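Local coordinates for protein putative glycyl-glycine endopeptidase lytM (Ruminococcus gnavus, PDB 3NYY) that probably acts as a zinc-dependent endopeptidase of the M23 family, whose lysostaphin-like members cut peptide bonds in bacterial cell-wall peptidoglycan, at residues A[94-99]-A[140-145]; A[111-116]-A[229-234]; A[148-153]-A[163-168]; A[172-177]-A[220-225]; A[178-183]-A[196-201]. All coordinates share one frame; numbering follows the deposited sequence.

Contact 1: residues A[94-99]-A[140-145]; sequences FPIPQS and YPVVSM
Y140 slants its ring obliquely past I96, so that CD2 of Y140 lies 3.9 Å from CG2 of I96, while its hydroxyl accepts from the backbone N of K134. At P141 one proline ring crosses another, CG of P97 lying 4.0 Å from CB of P141. CD of P97 comes 3.2 Å from the buried O of P141; P97, whose nitrogen carries no hydrogen, cannot donate to that oxygen, which has no partner in the model. V142 points away from 94-99, yet its CG2, anti to the carbonyl carbon, reaches CD1 of I96 at 4.0 Å. I96 also starts away, and chi1 -48° and chi2 -52° fold its CD1 back. An alanine at I96 would probably loosen this seam, because the methyls that touch Y140 and V142 would be missing. V143 supplies the polar link, a nearly straight bond (173°) of 2.8 Å from its N to the O of P95, in the carbonyl plane. Its CG1 meets CG of P97 tip to tip at 3.7 Å. Selenomethionine M145 runs alongside P95, its CG 3.7 Å from CD of that ring. A proline-rich loop thus lies along strand 141-143, an outer strand of the small antiparallel sheet that pairs with strand 195-198, while L217 of strand 216-225 packs on P95, I96 and V142, and L238 of helix 235-240 covers F94, P95 and M145.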
# COMPACT_ATOMS: atom_id res chain seq x y z
N PHE A 94 10.91 6.87 -12.41
CA PHE A 94 10.47 6.11 -11.24
C PHE A 94 11.75 5.51 -10.60
O PHE A 94 12.73 5.25 -11.30
CB PHE A 94 9.55 5.00 -11.76
CG PHE A 94 8.75 4.32 -10.68
CD1 PHE A 94 7.64 4.95 -10.12
CD2 PHE A 94 9.07 3.03 -10.27
CE1 PHE A 94 6.92 4.34 -9.14
CE2 PHE A 94 8.33 2.39 -9.27
CZ PHE A 94 7.28 3.05 -8.69
N PRO A 95 11.78 5.29 -9.27
CA PRO A 95 13.01 4.83 -8.63
C PRO A 95 13.37 3.35 -8.82
O PRO A 95 14.49 2.96 -8.50
CB PRO A 95 12.73 5.12 -7.16
CG PRO A 95 11.25 5.02 -7.04
CD PRO A 95 10.77 5.67 -8.29
N ILE A 96 12.44 2.55 -9.34
CA ILE A 96 12.70 1.12 -9.54
C ILE A 96 12.72 0.83 -11.04
O ILE A 96 11.73 1.11 -11.73
CB ILE A 96 11.68 0.22 -8.89
CG1 ILE A 96 11.41 0.61 -7.44
CG2 ILE A 96 12.18 -1.27 -8.94
CD1 ILE A 96 12.64 0.74 -6.54
N PRO A 97 13.84 0.30 -11.55
CA PRO A 97 13.90 -0.02 -12.97
C PRO A 97 12.97 -1.14 -13.36
O PRO A 97 12.53 -1.92 -12.50
CB PRO A 97 15.36 -0.48 -13.18
CG PRO A 97 16.12 0.09 -12.09
CD PRO A 97 15.15 0.11 -10.91
N GLN A 98 12.67 -1.22 -14.66
CA GLN A 98 11.98 -2.41 -15.20
C GLN A 98 13.07 -3.38 -15.67
O GLN A 98 14.18 -2.99 -16.08
CB GLN A 98 11.01 -2.05 -16.32
CG GLN A 98 11.58 -1.25 -17.47
CD GLN A 98 10.55 -1.05 -18.60
OE1 GLN A 98 10.11 -2.03 -19.21
NE2 GLN A 98 10.20 0.21 -18.90
N SER A 99 12.75 -4.67 -15.62
CA SER A 99 13.69 -5.72 -16.01
C SER A 99 13.77 -5.92 -17.53
O SER A 99 12.75 -6.06 -18.19
CB SER A 99 13.31 -7.04 -15.33
OG SER A 99 14.16 -8.09 -15.75
N TYR A 140 16.15 -5.95 -6.34
CA TYR A 140 15.64 -4.78 -7.05
C TYR A 140 16.64 -3.64 -6.99
O TYR A 140 16.96 -3.15 -5.90
CB TYR A 140 14.32 -4.28 -6.46
CG TYR A 140 13.12 -5.14 -6.64
CD1 TYR A 140 12.87 -6.18 -5.75
CD2 TYR A 140 12.27 -4.93 -7.71
CE1 TYR A 140 11.75 -6.99 -5.91
CE2 TYR A 140 11.14 -5.73 -7.88
CZ TYR A 140 10.90 -6.74 -6.98
OH TYR A 140 9.76 -7.52 -7.19
N PRO A 141 17.15 -3.16 -8.14
CA PRO A 141 17.93 -1.93 -8.08
C PRO A 141 17.07 -0.73 -7.72
O PRO A 141 15.85 -0.75 -7.94
CB PRO A 141 18.49 -1.76 -9.50
CG PRO A 141 18.04 -2.99 -10.26
CD PRO A 141 16.96 -3.63 -9.52
N VAL A 142 17.72 0.28 -7.14
CA VAL A 142 17.12 1.58 -6.83
C VAL A 142 17.96 2.61 -7.56
O VAL A 142 19.18 2.65 -7.41
CB VAL A 142 17.08 1.82 -5.32
CG1 VAL A 142 16.61 3.24 -5.03
CG2 VAL A 142 16.15 0.75 -4.63
N VAL A 143 17.30 3.40 -8.42
CA VAL A 143 17.94 4.43 -9.20
C VAL A 143 17.41 5.79 -8.81
O VAL A 143 16.31 5.95 -8.27
CB VAL A 143 17.74 4.21 -10.70
CG1 VAL A 143 18.31 2.87 -11.12
CG2 VAL A 143 16.27 4.37 -11.12
N SER A 144 18.22 6.80 -9.07
CA SER A 144 17.89 8.17 -8.69
C SER A 144 16.79 8.68 -9.59
O SER A 144 16.89 8.62 -10.81
CB SER A 144 19.09 9.09 -8.85
OG SER A 144 18.83 10.40 -8.30
N MSE A 145 15.76 9.23 -9.00
CA MSE A 145 14.65 9.78 -9.77
C MSE A 145 15.05 11.04 -10.52
O MSE A 145 14.43 11.39 -11.51
CB MSE A 145 13.47 10.06 -8.84
CG MSE A 145 12.84 8.78 -8.24
SE MSE A 145 11.52 9.17 -6.88
CE MSE A 145 10.11 9.74 -8.01

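Contact 2: residues A[111-116]-A[229-234]; sequences DSWMFE and EISVNP
The side-chain amide of N233 grips the carboxylate of D111: its ND2 donates to OD1 of D111 at 2.9 Å, reaching that oxygen from above the carboxylate plane, and makes a second, weak bond to OD2 at 3.3 Å. OD1 of D111 has another donor, the backbone N of W113 at 3.3 Å, which OD1 meets with its anti lone pair. Two N-H groups on one oxygen would probably favour the charged form of the acid. ND2 of N233 also donates to the backbone O of R20, while OD1 of N233 accepts from a water, 2.8 Å away, that itself accepts from the N of S112. Asparagine suits its place because it can donate and accept at once. The indole of W113, with CG anti to the backbone N, slides along N233. CB of N233 sits 3.5 Å above one ring face, toward the rim, and the amide lies only 19° from the ring plane. At the far edge CH2 of W113 comes 3.5 Å from the O of S231, whose OG is bonded to E126. D111 forms an Asx turn leading into helix 113-117, and OD1 of N233 caps the N of Y235 at the start of helix 235-240.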
# COMPACT_ATOMS: atom_id res chain seq x y z
N ASP A 111 -0.94 5.27 -1.50
CA ASP A 111 -0.87 6.59 -0.85
C ASP A 111 -1.16 6.41 0.62
O ASP A 111 -2.32 6.31 1.04
CB ASP A 111 -1.90 7.53 -1.47
CG ASP A 111 -1.69 9.00 -1.08
OD1 ASP A 111 -0.95 9.23 -0.11
OD2 ASP A 111 -2.26 9.88 -1.77
N SER A 112 -0.12 6.41 1.43
CA SER A 112 -0.26 6.19 2.88
C SER A 112 -0.23 7.48 3.69
O SER A 112 -0.21 7.43 4.93
CB SER A 112 0.86 5.26 3.34
OG SER A 112 2.13 5.81 3.02
N TRP A 113 -0.21 8.62 3.02
CA TRP A 113 0.03 9.91 3.65
C TRP A 113 -0.94 10.18 4.80
O TRP A 113 -0.53 10.54 5.89
CB TRP A 113 -0.05 11.04 2.61
CG TRP A 113 0.43 12.34 3.20
CD1 TRP A 113 -0.31 13.37 3.66
CD2 TRP A 113 1.79 12.66 3.44
NE1 TRP A 113 0.52 14.37 4.15
CE2 TRP A 113 1.82 13.95 4.01
CE3 TRP A 113 3.00 12.01 3.18
CZ2 TRP A 113 3.01 14.56 4.39
CZ3 TRP A 113 4.19 12.62 3.54
CH2 TRP A 113 4.17 13.88 4.15
N MSE A 114 -2.22 9.99 4.56
CA MSE A 114 -3.21 10.32 5.58
C MSE A 114 -3.23 9.32 6.72
O MSE A 114 -3.60 9.69 7.85
CB MSE A 114 -4.59 10.49 4.97
CG MSE A 114 -4.58 11.60 3.98
SE MSE A 114 -6.30 12.43 3.81
CE MSE A 114 -7.08 11.55 2.41
N PHE A 115 -2.81 8.10 6.45
CA PHE A 115 -2.71 7.06 7.46
C PHE A 115 -1.49 7.44 8.36
O PHE A 115 -1.59 7.45 9.59
CB PHE A 115 -2.59 5.68 6.77
CG PHE A 115 -3.80 5.33 5.89
CD1 PHE A 115 -3.98 5.93 4.63
CD2 PHE A 115 -4.78 4.45 6.34
CE1 PHE A 115 -5.11 5.64 3.83
CE2 PHE A 115 -5.90 4.14 5.54
CZ PHE A 115 -6.08 4.75 4.29
N GLU A 116 -0.37 7.83 7.74
CA GLU A 116 0.88 8.18 8.47
C GLU A 116 0.81 9.47 9.29
O GLU A 116 1.39 9.53 10.38
CB GLU A 116 2.06 8.29 7.49
CG GLU A 116 2.54 6.93 6.98
CD GLU A 116 3.44 7.01 5.75
OE1 GLU A 116 3.97 8.09 5.42
OE2 GLU A 116 3.61 5.96 5.10
N GLU A 229 13.41 20.67 7.65
CA GLU A 229 13.13 19.85 6.47
C GLU A 229 11.76 19.27 6.68
O GLU A 229 11.50 18.65 7.72
CB GLU A 229 14.17 18.74 6.34
CG GLU A 229 15.56 19.28 5.99
CD GLU A 229 15.74 19.61 4.56
OE1 GLU A 229 14.78 19.49 3.79
OE2 GLU A 229 16.84 20.04 4.18
N ILE A 230 10.88 19.51 5.71
CA ILE A 230 9.45 19.16 5.78
C ILE A 230 9.17 18.07 4.77
O ILE A 230 9.38 18.28 3.58
CB ILE A 230 8.51 20.36 5.40
CG1 ILE A 230 8.86 21.62 6.20
CG2 ILE A 230 7.01 20.01 5.52
CD1 ILE A 230 8.64 21.49 7.69
N SER A 231 8.66 16.93 5.23
CA SER A 231 8.25 15.90 4.30
C SER A 231 6.95 16.27 3.56
O SER A 231 6.03 16.88 4.12
CB SER A 231 8.06 14.57 5.05
OG SER A 231 7.04 14.69 6.05
N VAL A 232 6.90 15.87 2.29
CA VAL A 232 5.70 16.00 1.44
C VAL A 232 5.39 14.66 0.81
O VAL A 232 6.28 13.82 0.68
CB VAL A 232 5.89 17.11 0.35
CG1 VAL A 232 6.27 18.42 1.01
CG2 VAL A 232 6.92 16.69 -0.68
N ASN A 233 4.14 14.47 0.42
CA ASN A 233 3.69 13.19 -0.11
C ASN A 233 4.32 12.87 -1.46
O ASN A 233 4.02 13.57 -2.44
CB ASN A 233 2.17 13.20 -0.22
CG ASN A 233 1.56 11.84 -0.48
OD1 ASN A 233 2.26 10.80 -0.47
ND2 ASN A 233 0.20 11.82 -0.65
N PRO A 234 5.11 11.77 -1.55
CA PRO A 234 5.66 11.45 -2.87
C PRO A 234 4.70 10.68 -3.76
O PRO A 234 5.02 10.47 -4.93
CB PRO A 234 6.84 10.51 -2.53
CG PRO A 234 7.10 10.71 -1.09
CD PRO A 234 5.75 10.97 -0.49
O HOH W 1 2.40 8.11 0.40

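Contact 3: residues A[148-153]-A[163-168]; sequences GVVTEK and IGITAP
V150 stands between two isoleucines of the neighbouring antiparallel strand. Its CG1 crosses I163 at about a right angle, 4.0 Å from CG1 of I163, and its CG2 meets CD1 of I165 obliquely at 3.7 Å. In I165, chi1 -58° and chi2 -52° curl CD1 over V150 while CG2, anti to the backbone N, settles 3.9 Å from CA of G148. An alanine at I165 would probably loosen the packing on V150 and G148, since CD1 and CG2 would be gone. G148 has to be glycine: its backbone angles exclude a side chain, and a CB would collide with the O of T166. T151 and T166 cross obliquely, and their OG1 atoms share a hydrogen bond of 2.6 Å. In this part of the large antiparallel sheet of the M23 domain, V149 and T166 pair by two backbone bonds. A classic beta bulge follows, in which T151 and E152 both face G164. The O of G164 accepts from the N of T151 at 2.8 Å, and the N of G164 donates to the O of E152 at 2.9 Å. Branched aliphatic residues thus seal the buried face, and one hydroxyl pair adds to the backbone bonds on the more exposed one.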
# COMPACT_ATOMS: atom_id res chain seq x y z
N GLY A 148 21.23 15.26 -9.42
CA GLY A 148 21.52 15.94 -8.16
C GLY A 148 22.86 15.64 -7.59
O GLY A 148 23.80 15.30 -8.35
N VAL A 149 23.00 15.84 -6.28
CA VAL A 149 24.27 15.64 -5.57
C VAL A 149 23.95 14.77 -4.37
O VAL A 149 22.90 14.94 -3.76
CB VAL A 149 24.89 16.98 -5.10
CG1 VAL A 149 26.13 16.72 -4.29
CG2 VAL A 149 25.15 17.91 -6.35
N VAL A 150 24.82 13.82 -4.07
CA VAL A 150 24.68 12.99 -2.87
C VAL A 150 24.96 13.87 -1.66
O VAL A 150 26.09 14.35 -1.48
CB VAL A 150 25.65 11.77 -2.85
CG1 VAL A 150 25.43 10.95 -1.55
CG2 VAL A 150 25.45 10.91 -4.11
N THR A 151 23.93 14.10 -0.86
CA THR A 151 23.94 14.98 0.31
C THR A 151 24.16 14.25 1.62
O THR A 151 24.78 14.79 2.54
CB THR A 151 22.59 15.73 0.40
OG1 THR A 151 22.41 16.46 -0.81
CG2 THR A 151 22.51 16.67 1.62
N GLU A 152 23.56 13.05 1.74
CA GLU A 152 23.77 12.20 2.90
C GLU A 152 23.92 10.77 2.46
O GLU A 152 23.30 10.34 1.45
CB GLU A 152 22.61 12.35 3.90
CG GLU A 152 22.63 13.68 4.65
CD GLU A 152 21.50 13.84 5.66
OE1 GLU A 152 20.35 13.52 5.32
OE2 GLU A 152 21.77 14.32 6.79
N LYS A 153 24.72 10.01 3.19
CA LYS A 153 24.91 8.59 2.91
C LYS A 153 25.34 7.90 4.19
O LYS A 153 26.39 8.23 4.76
CB LYS A 153 25.93 8.36 1.84
CG LYS A 153 26.09 6.87 1.45
CD LYS A 153 27.41 6.67 0.72
CE LYS A 153 27.63 5.18 0.32
NZ LYS A 153 29.08 4.93 0.10
N ILE A 163 20.26 6.90 1.62
CA ILE A 163 21.01 7.85 0.83
C ILE A 163 20.07 8.99 0.49
O ILE A 163 18.89 8.76 0.21
CB ILE A 163 21.67 7.17 -0.43
CG1 ILE A 163 22.67 8.11 -1.11
CG2 ILE A 163 20.63 6.59 -1.38
CD1 ILE A 163 23.58 7.38 -2.12
N GLY A 164 20.61 10.21 0.47
CA GLY A 164 19.83 11.41 0.18
C GLY A 164 20.47 12.19 -0.97
O GLY A 164 21.66 12.42 -0.97
N ILE A 165 19.65 12.56 -1.95
CA ILE A 165 20.07 13.31 -3.13
C ILE A 165 19.33 14.65 -3.12
O ILE A 165 18.11 14.72 -3.10
CB ILE A 165 19.65 12.55 -4.41
CG1 ILE A 165 20.23 11.14 -4.49
CG2 ILE A 165 20.01 13.36 -5.69
CD1 ILE A 165 21.73 11.02 -4.29
N THR A 166 20.10 15.73 -3.22
CA THR A 166 19.54 17.04 -3.39
C THR A 166 19.48 17.34 -4.87
O THR A 166 20.52 17.35 -5.57
CB THR A 166 20.30 18.10 -2.62
OG1 THR A 166 20.25 17.79 -1.23
CG2 THR A 166 19.68 19.53 -2.83
N ALA A 167 18.26 17.58 -5.35
CA ALA A 167 17.98 17.72 -6.77
C ALA A 167 18.16 19.20 -7.14
O ALA A 167 18.14 20.06 -6.24
CB ALA A 167 16.57 17.23 -7.12
N PRO A 168 18.34 19.51 -8.42
CA PRO A 168 18.74 20.89 -8.79
C PRO A 168 17.75 21.99 -8.43
O PRO A 168 18.15 23.12 -8.16
CB PRO A 168 18.93 20.82 -10.31
CG PRO A 168 18.77 19.44 -10.73
CD PRO A 168 18.36 18.58 -9.56

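Contact 4: residues A[172-177]-A[220-225]; sequences YFYYAH and GIYLKE
The closest fit lies where Y174 faces G220. The N of Y174 donates to the O of G220 at 2.8 Å, from above the carbonyl plane, and the N of G220 returns a bond of 2.9 Å to the O of Y174, on a lone pair. Glycine suits this place, because a CB would stand only 3.0 Å from CE1 of Y222 and also press on the ring of Y174. Y174 and Y222 instead meet in an offset edge-to-face pair, planes at 90° and centroids 6.0 Å apart, with the edge of Y222 toward the face of Y174. On the other side of the sheet the buried ring of F173 runs alongside I221, CE2 of F173 being 3.7 Å from CD1 of I221. These are antiparallel strands of the large sheet of the M23 peptidase fold, and strand 216-225 begins with H216 and H218, consistent with the family's His-X-His motif, whose second histidine is a zinc ligand in relatives; the ring of H177 meets that of H216. Y172 and Y222 are well packed though partly exposed: two backbone bonds pair them, and their rings lie side by side, CD1 to CD1 at 4.0 Å. The hydroxyl of Y222 donates to the O of G124. The loose side is at K224 and E225, which run on beyond the start of 172-177 and touch nothing in it; the carboxylate of E225 is bonded to S14.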
# COMPACT_ATOMS: atom_id res chain seq x y z
N TYR A 172 15.00 17.44 -1.56
CA TYR A 172 15.85 16.36 -1.06
C TYR A 172 15.05 15.07 -1.23
O TYR A 172 13.98 14.91 -0.65
CB TYR A 172 16.14 16.61 0.41
CG TYR A 172 17.00 15.56 1.08
CD1 TYR A 172 16.41 14.51 1.70
CD2 TYR A 172 18.36 15.71 1.21
CE1 TYR A 172 17.16 13.53 2.35
CE2 TYR A 172 19.12 14.74 1.88
CZ TYR A 172 18.50 13.68 2.46
OH TYR A 172 19.22 12.71 3.15
N PHE A 173 15.59 14.15 -2.03
CA PHE A 173 15.00 12.84 -2.26
C PHE A 173 15.69 11.83 -1.37
O PHE A 173 16.91 11.67 -1.42
CB PHE A 173 15.12 12.48 -3.74
CG PHE A 173 14.16 13.23 -4.61
CD1 PHE A 173 14.34 14.58 -4.92
CD2 PHE A 173 13.03 12.59 -5.09
CE1 PHE A 173 13.37 15.26 -5.69
CE2 PHE A 173 12.10 13.23 -5.86
CZ PHE A 173 12.26 14.58 -6.16
N TYR A 174 14.90 11.12 -0.56
CA TYR A 174 15.37 10.25 0.49
C TYR A 174 15.05 8.82 0.17
O TYR A 174 13.89 8.53 -0.06
CB TYR A 174 14.68 10.69 1.79
CG TYR A 174 14.93 9.86 3.03
CD1 TYR A 174 16.18 9.82 3.63
CD2 TYR A 174 13.91 9.14 3.63
CE1 TYR A 174 16.37 9.07 4.79
CE2 TYR A 174 14.11 8.43 4.79
CZ TYR A 174 15.35 8.40 5.37
OH TYR A 174 15.58 7.66 6.53
N TYR A 175 16.07 7.96 0.14
CA TYR A 175 15.92 6.55 -0.25
C TYR A 175 16.42 5.72 0.91
O TYR A 175 17.60 5.79 1.27
CB TYR A 175 16.72 6.23 -1.51
CG TYR A 175 16.40 7.09 -2.71
CD1 TYR A 175 16.94 8.38 -2.83
CD2 TYR A 175 15.64 6.59 -3.77
CE1 TYR A 175 16.68 9.19 -3.94
CE2 TYR A 175 15.38 7.37 -4.88
CZ TYR A 175 15.88 8.68 -4.97
OH TYR A 175 15.55 9.46 -6.09
N ALA A 176 15.55 4.91 1.50
CA ALA A 176 15.85 4.19 2.75
C ALA A 176 15.58 2.68 2.71
O ALA A 176 14.92 2.14 1.80
CB ALA A 176 15.08 4.84 3.93
N HIS A 177 16.22 2.01 3.68
CA HIS A 177 16.17 0.55 3.92
C HIS A 177 16.93 -0.28 2.89
O HIS A 177 16.69 -1.50 2.79
CB HIS A 177 14.73 0.05 4.08
CG HIS A 177 13.95 0.84 5.08
ND1 HIS A 177 14.34 0.94 6.39
CD2 HIS A 177 12.87 1.63 4.94
CE1 HIS A 177 13.51 1.75 7.03
NE2 HIS A 177 12.61 2.19 6.17
N GLY A 220 11.15 9.26 0.50
CA GLY A 220 10.69 10.51 1.06
C GLY A 220 11.13 11.66 0.18
O GLY A 220 12.11 11.58 -0.54
N ILE A 221 10.35 12.73 0.20
CA ILE A 221 10.74 14.01 -0.47
C ILE A 221 10.59 15.08 0.58
O ILE A 221 9.51 15.22 1.19
CB ILE A 221 9.85 14.31 -1.67
CG1 ILE A 221 9.93 13.19 -2.69
CG2 ILE A 221 10.29 15.67 -2.35
CD1 ILE A 221 8.99 13.27 -3.90
N TYR A 222 11.64 15.88 0.71
CA TYR A 222 11.68 16.93 1.73
C TYR A 222 12.01 18.28 1.12
O TYR A 222 12.95 18.41 0.30
CB TYR A 222 12.73 16.64 2.82
CG TYR A 222 12.43 15.42 3.65
CD1 TYR A 222 12.65 14.14 3.15
CD2 TYR A 222 11.89 15.53 4.93
CE1 TYR A 222 12.39 13.02 3.91
CE2 TYR A 222 11.62 14.40 5.70
CZ TYR A 222 11.88 13.15 5.18
OH TYR A 222 11.58 12.02 5.96
N LEU A 223 11.28 19.30 1.56
CA LEU A 223 11.57 20.69 1.22
C LEU A 223 11.86 21.45 2.48
O LEU A 223 11.25 21.24 3.50
CB LEU A 223 10.34 21.32 0.56
CG LEU A 223 9.94 20.76 -0.82
CD1 LEU A 223 8.66 21.51 -1.32
CD2 LEU A 223 11.06 20.84 -1.77
N LYS A 224 12.81 22.37 2.39
CA LYS A 224 13.24 23.15 3.53
C LYS A 224 12.37 24.39 3.69
O LYS A 224 12.09 25.09 2.72
CB LYS A 224 14.72 23.49 3.40
CG LYS A 224 15.37 23.74 4.78
CD LYS A 224 16.90 23.71 4.74
CE LYS A 224 17.47 23.99 6.14
NZ LYS A 224 18.97 24.03 6.09
N GLU A 225 11.86 24.61 4.91
CA GLU A 225 11.09 25.80 5.24
C GLU A 225 11.67 26.36 6.53
O GLU A 225 11.68 25.69 7.58
CB GLU A 225 9.62 25.47 5.40
CG GLU A 225 8.77 26.70 5.65
CD GLU A 225 7.26 26.40 5.69
OE1 GLU A 225 6.63 26.38 4.62
OE2 GLU A 225 6.71 26.20 6.79

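Contact 5: residues A[178-183]-A[196-201]; sequences LDSYAE and LGYMGD
A small three-stranded antiparallel sheet has 180-181 as an outer strand and 195-198 in its middle. Backbone bonds carry the pairing: the N of D179 donates to the O of Y198 at 2.8 Å, nearly along the C=O axis, and the N of Y198 to the O of S180 at 3.0 Å, 36° above that carbonyl's plane. The N of A182 points straight (179°) at the O of L196, 2.9 Å away, yet stands 58° above the carbonyl plane. Two glycines allow the close approach. A CB on G197 would lie 2.2 Å from the O of S180, and one on G200 would lie 2.4 Å from the N of D179. L178, with CG anti to the carbonyl carbon, lays CD2 3.6 Å from the O of Y198, and its apolar branches pack on V142 and I163. On the more exposed face OG of S180 sits at the edge of the Y198 ring, 3.6 Å from CD1. A water donates to OD1 of D179 at 2.7 Å and accepts from the N of D201; it may also ease the repulsion between these two acids. The Y181 ring presents its edge to the O of L196, and its hydroxyl donates to the backbone O of R162. Toward strand 141-143, L196 and G197 both face V142: a classic beta bulge, with glycine at its second position.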
# COMPACT_ATOMS: atom_id res chain seq x y z
N LEU A 178 17.88 0.37 2.18
CA LEU A 178 18.68 -0.29 1.16
C LEU A 178 19.50 -1.47 1.75
O LEU A 178 19.97 -1.41 2.91
CB LEU A 178 19.65 0.69 0.47
CG LEU A 178 19.02 1.92 -0.20
CD1 LEU A 178 20.16 2.89 -0.66
CD2 LEU A 178 18.17 1.48 -1.39
N ASP A 179 19.75 -2.47 0.93
CA ASP A 179 20.59 -3.60 1.34
C ASP A 179 22.04 -3.23 1.13
O ASP A 179 22.94 -3.70 1.85
CB ASP A 179 20.24 -4.84 0.52
CG ASP A 179 20.96 -6.09 1.01
OD1 ASP A 179 20.73 -6.46 2.19
OD2 ASP A 179 21.75 -6.67 0.21
N SER A 180 22.29 -2.40 0.13
CA SER A 180 23.63 -1.97 -0.18
C SER A 180 23.59 -0.72 -1.02
O SER A 180 22.52 -0.36 -1.58
CB SER A 180 24.35 -3.07 -0.95
OG SER A 180 23.85 -3.20 -2.26
N TYR A 181 24.75 -0.07 -1.15
CA TYR A 181 24.92 1.13 -1.95
C TYR A 181 25.69 0.91 -3.26
O TYR A 181 26.55 0.01 -3.36
CB TYR A 181 25.70 2.14 -1.18
CG TYR A 181 25.07 2.66 0.10
CD1 TYR A 181 23.91 3.39 0.09
CD2 TYR A 181 25.69 2.49 1.30
CE1 TYR A 181 23.40 3.90 1.24
CE2 TYR A 181 25.17 3.00 2.47
CZ TYR A 181 24.02 3.71 2.45
OH TYR A 181 23.52 4.24 3.65
N ALA A 182 25.40 1.79 -4.22
CA ALA A 182 26.24 1.96 -5.40
C ALA A 182 27.54 2.63 -4.94
O ALA A 182 27.63 3.09 -3.78
CB ALA A 182 25.51 2.80 -6.42
N GLU A 183 28.56 2.70 -5.82
CA GLU A 183 29.84 3.34 -5.49
C GLU A 183 29.71 4.84 -5.55
O GLU A 183 30.00 5.46 -6.57
CB GLU A 183 30.95 2.89 -6.45
CG GLU A 183 31.32 1.49 -6.21
CD GLU A 183 32.53 1.05 -7.01
OE1 GLU A 183 33.19 1.88 -7.67
OE2 GLU A 183 32.82 -0.15 -6.94
N LEU A 196 21.66 3.96 -7.28
CA LEU A 196 21.95 4.38 -5.91
C LEU A 196 22.25 3.21 -4.97
O LEU A 196 22.95 3.40 -3.97
CB LEU A 196 20.79 5.21 -5.32
CG LEU A 196 20.46 6.52 -6.03
CD1 LEU A 196 19.24 7.27 -5.36
CD2 LEU A 196 21.73 7.44 -6.17
N GLY A 197 21.71 2.02 -5.25
CA GLY A 197 21.90 0.85 -4.39
C GLY A 197 20.83 -0.17 -4.73
O GLY A 197 20.25 -0.11 -5.81
N TYR A 198 20.62 -1.13 -3.83
CA TYR A 198 19.63 -2.18 -4.02
C TYR A 198 18.67 -2.17 -2.89
O TYR A 198 19.05 -1.97 -1.72
CB TYR A 198 20.27 -3.58 -4.15
CG TYR A 198 21.05 -3.67 -5.45
CD1 TYR A 198 22.36 -3.19 -5.52
CD2 TYR A 198 20.46 -4.19 -6.59
CE1 TYR A 198 23.06 -3.24 -6.70
CE2 TYR A 198 21.17 -4.23 -7.78
CZ TYR A 198 22.45 -3.76 -7.83
OH TYR A 198 23.14 -3.83 -9.05
N MSE A 199 17.41 -2.39 -3.25
CA MSE A 199 16.29 -2.39 -2.30
C MSE A 199 16.55 -3.44 -1.21
O MSE A 199 16.94 -4.58 -1.52
CB MSE A 199 15.01 -2.72 -3.00
CG MSE A 199 13.78 -2.53 -2.15
SE MSE A 199 12.18 -3.26 -2.95
CE MSE A 199 11.94 -1.94 -4.25
N GLY A 200 16.33 -3.08 0.05
CA GLY A 200 16.55 -4.03 1.13
C GLY A 200 15.49 -4.03 2.22
O GLY A 200 14.36 -3.57 2.02
N ASP A 201 15.91 -4.56 3.37
CA ASP A 201 15.10 -4.57 4.58
C ASP A 201 15.89 -4.15 5.78
O ASP A 201 15.67 -4.64 6.89
CB ASP A 201 14.44 -5.94 4.76
CG ASP A 201 15.43 -7.10 4.87
OD1 ASP A 201 16.67 -6.88 4.99
OD2 ASP A 201 14.94 -8.27 4.83
O HOH W 2 18.66 -5.50 3.63

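Overall arrangement
Contacts 3 and 4, with centres 9 Å apart, lie side by side in the large antiparallel sheet, where strand 162-166 pairs with strand 172-178. Contact 2 reaches the same sheet through strand 228-232, the neighbour of 216-225, its centre 11 Å from that of contact 4. Contacts 1 and 5, also 11 Å apart, meet in the small sheet, where strand 141-143 pairs with 195-198; Y175 and L196 join the two sheets. Along the chain contact 1 crosses contact 2 and closes before contacts 3, 4 and 5 begin, contact 5 is nested inside contact 4, and contact 2 encloses contacts 3 to 5. The M23 domain thus packs two sheets together, the larger containing the strand with H216 and H218.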